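Local atomic coordinates of putative oxidoreductase (Jannaschia sp., PDB entry 3C24), a protein that is probably an NAD(P)-dependent oxidoreductase of the Rossmann-fold type whose substrate is not known. Residues P123-P127 with A146-V151. Residues are numbered along the deposited sequence; the frame is centred on the assembly and turned at random.
Sequences PCHPP and AKQAIV
Gln148 pushes its side chain into the bend of Pro123-Pro127, filling the hollow between the rings of Pro123 and Pro126. Its CG sits between the backbone N and the carbonyl carbon (chi1 71°), and the extended chain beyond brings the amide alongside Pro123 and His125. There OE1 takes a weak, bent hydrogen bond from His125 N (126° at the hydrogen). The same OE1 presses on Pro123 CB at 3.2 Å, while NE2 is held by the carbonyl of Trp173. Farther back, Gln148 CB lies 3.6 Å from Pro126 N. On strand 148-156, which runs antiparallel to strand 117-123 in the mixed sheet continuing the Rossmann-type domain, the pairing ends here: Pro123 and Ile150 form a non-hydrogen-bonded pair, and Cys124 N reaches Ala149 O at 2.9 Å. Past Cys124 the chain bows out at His125, where a water bridges His125 O and Ala149 N, then closes in again at Pro126. Cys124 turns to the other side from Gln148; its SG, anti to the carbonyl carbon (chi1 -68°), settles between Ala149 CB (3.9 Å) and Val151 CG1 (4.2 Å), with Phe227 of the second subunit packing on the cysteine. Toward the loop end, the Pro126 ring is a bump set against Ala146, CG to CB 3.7 Å, and its CB rests on Lys147 O at 3.4 Å. CB of His125 leads away from the strand; ND1 bonds to the carbonyl of His142, and the ring meets that of His231 of the second subunit.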
loop_
_atom_site.group_PDB
_atom_site.type_symbol
_atom_site.label_atom_id
_atom_site.label_comp_id
_atom_site.label_asym_id
_atom_site.label_seq_id
_atom_site.Cartn_x
_atom_site.Cartn_y
_atom_site.Cartn_z
ATOM N N PRO A 123 -12.020 3.358 13.489
ATOM C CA PRO A 123 -10.762 2.639 13.555
ATOM C C PRO A 123 -9.780 3.134 12.505
ATOM O O PRO A 123 -10.191 3.669 11.462
ATOM C CB PRO A 123 -11.170 1.206 13.246
ATOM C CG PRO A 123 -12.479 1.258 12.642
ATOM C CD PRO A 123 -13.158 2.522 13.039
ATOM N N CYS A 124 -8.491 2.982 12.785
ATOM C CA CYS A 124 -7.463 3.278 11.771
ATOM C C CYS A 124 -7.325 2.081 10.828
ATOM O O CYS A 124 -6.912 2.209 9.681
ATOM C CB CYS A 124 -6.089 3.582 12.367
ATOM S SG CYS A 124 -6.003 5.141 13.288
ATOM N N HIS A 125 -7.708 0.933 11.372
ATOM C CA HIS A 125 -7.531 -0.416 10.824
ATOM C C HIS A 125 -6.079 -0.898 11.134
ATOM O O HIS A 125 -5.170 -0.073 11.324
ATOM C CB HIS A 125 -7.805 -0.528 9.333
ATOM C CG HIS A 125 -9.158 -0.088 8.983
ATOM N ND1 HIS A 125 -10.299 -0.678 9.491
ATOM C CD2 HIS A 125 -9.566 0.942 8.212
ATOM C CE1 HIS A 125 -11.360 -0.035 9.014
ATOM N NE2 HIS A 125 -10.944 0.959 8.258
ATOM N N PRO A 126 -5.860 -2.232 11.195
ATOM C CA PRO A 126 -4.490 -2.639 11.472
ATOM C C PRO A 126 -3.501 -2.096 10.433
ATOM O O PRO A 126 -3.819 -1.963 9.242
ATOM C CB PRO A 126 -4.580 -4.165 11.499
ATOM C CG PRO A 126 -6.031 -4.443 11.793
ATOM C CD PRO A 126 -6.815 -3.363 11.187
ATOM N N PRO A 127 -2.277 -1.820 10.849
ATOM C CA PRO A 127 -1.319 -1.283 9.883
ATOM C C PRO A 127 -0.764 -2.257 8.865
ATOM O O PRO A 127 -0.658 -3.455 9.106
ATOM C CB PRO A 127 -0.168 -0.839 10.752
ATOM C CG PRO A 127 -0.232 -1.662 12.007
ATOM C CD PRO A 127 -1.733 -1.948 12.205
ATOM N N ALA A 146 -6.229 -8.336 14.772
ATOM C CA ALA A 146 -4.925 -7.650 14.714
ATOM C C ALA A 146 -5.007 -6.335 15.460
ATOM O O ALA A 146 -6.052 -5.704 15.493
ATOM C CB ALA A 146 -4.470 -7.411 13.251
ATOM N N LYS A 147 -3.886 -5.937 16.050
ATOM C CA LYS A 147 -3.784 -4.680 16.808
ATOM C C LYS A 147 -3.974 -3.504 15.832
ATOM O O LYS A 147 -3.518 -3.542 14.693
ATOM C CB LYS A 147 -2.422 -4.556 17.512
ATOM C CG LYS A 147 -2.108 -5.622 18.550
ATOM C CD LYS A 147 -0.698 -5.438 19.094
ATOM C CE LYS A 147 0.388 -5.814 18.090
ATOM N NZ LYS A 147 0.309 -7.258 17.653
ATOM N N GLN A 148 -4.608 -2.433 16.318
ATOM C CA GLN A 148 -4.794 -1.218 15.532
ATOM C C GLN A 148 -4.907 -0.045 16.464
ATOM O O GLN A 148 -5.208 -0.216 17.643
ATOM C CB GLN A 148 -6.081 -1.290 14.711
ATOM C CG GLN A 148 -7.371 -1.196 15.564
ATOM C CD GLN A 148 -8.623 -1.203 14.695
ATOM O OE1 GLN A 148 -8.637 -0.652 13.589
ATOM N NE2 GLN A 148 -9.697 -1.827 15.191
ATOM N N ALA A 149 -4.675 1.125 15.909
ATOM C CA ALA A 149 -4.962 2.383 16.593
ATOM C C ALA A 149 -6.404 2.830 16.189
ATOM O O ALA A 149 -6.990 2.337 15.220
ATOM C CB ALA A 149 -3.939 3.462 16.145
ATOM N N ILE A 150 -6.987 3.743 16.954
ATOM C CA ILE A 150 -8.290 4.324 16.633
ATOM C C ILE A 150 -8.244 5.843 16.851
ATOM O O ILE A 150 -7.308 6.370 17.468
ATOM C CB ILE A 150 -9.425 3.706 17.479
ATOM C CG1 ILE A 150 -9.302 4.103 18.957
ATOM C CG2 ILE A 150 -9.422 2.150 17.346
ATOM C CD1 ILE A 150 -10.528 3.604 19.811
ATOM N N VAL A 151 -9.260 6.522 16.311
ATOM C CA VAL A 151 -9.421 7.980 16.474
ATOM C C VAL A 151 -10.803 8.287 17.023
ATOM O O VAL A 151 -11.802 7.657 16.627
ATOM C CB VAL A 151 -9.183 8.766 15.151
ATOM C CG1 VAL A 151 -7.710 8.680 14.731
ATOM C CG2 VAL A 151 -10.152 8.287 14.046
HETATM O O HOH W 1 -3.531 1.083 13.223
#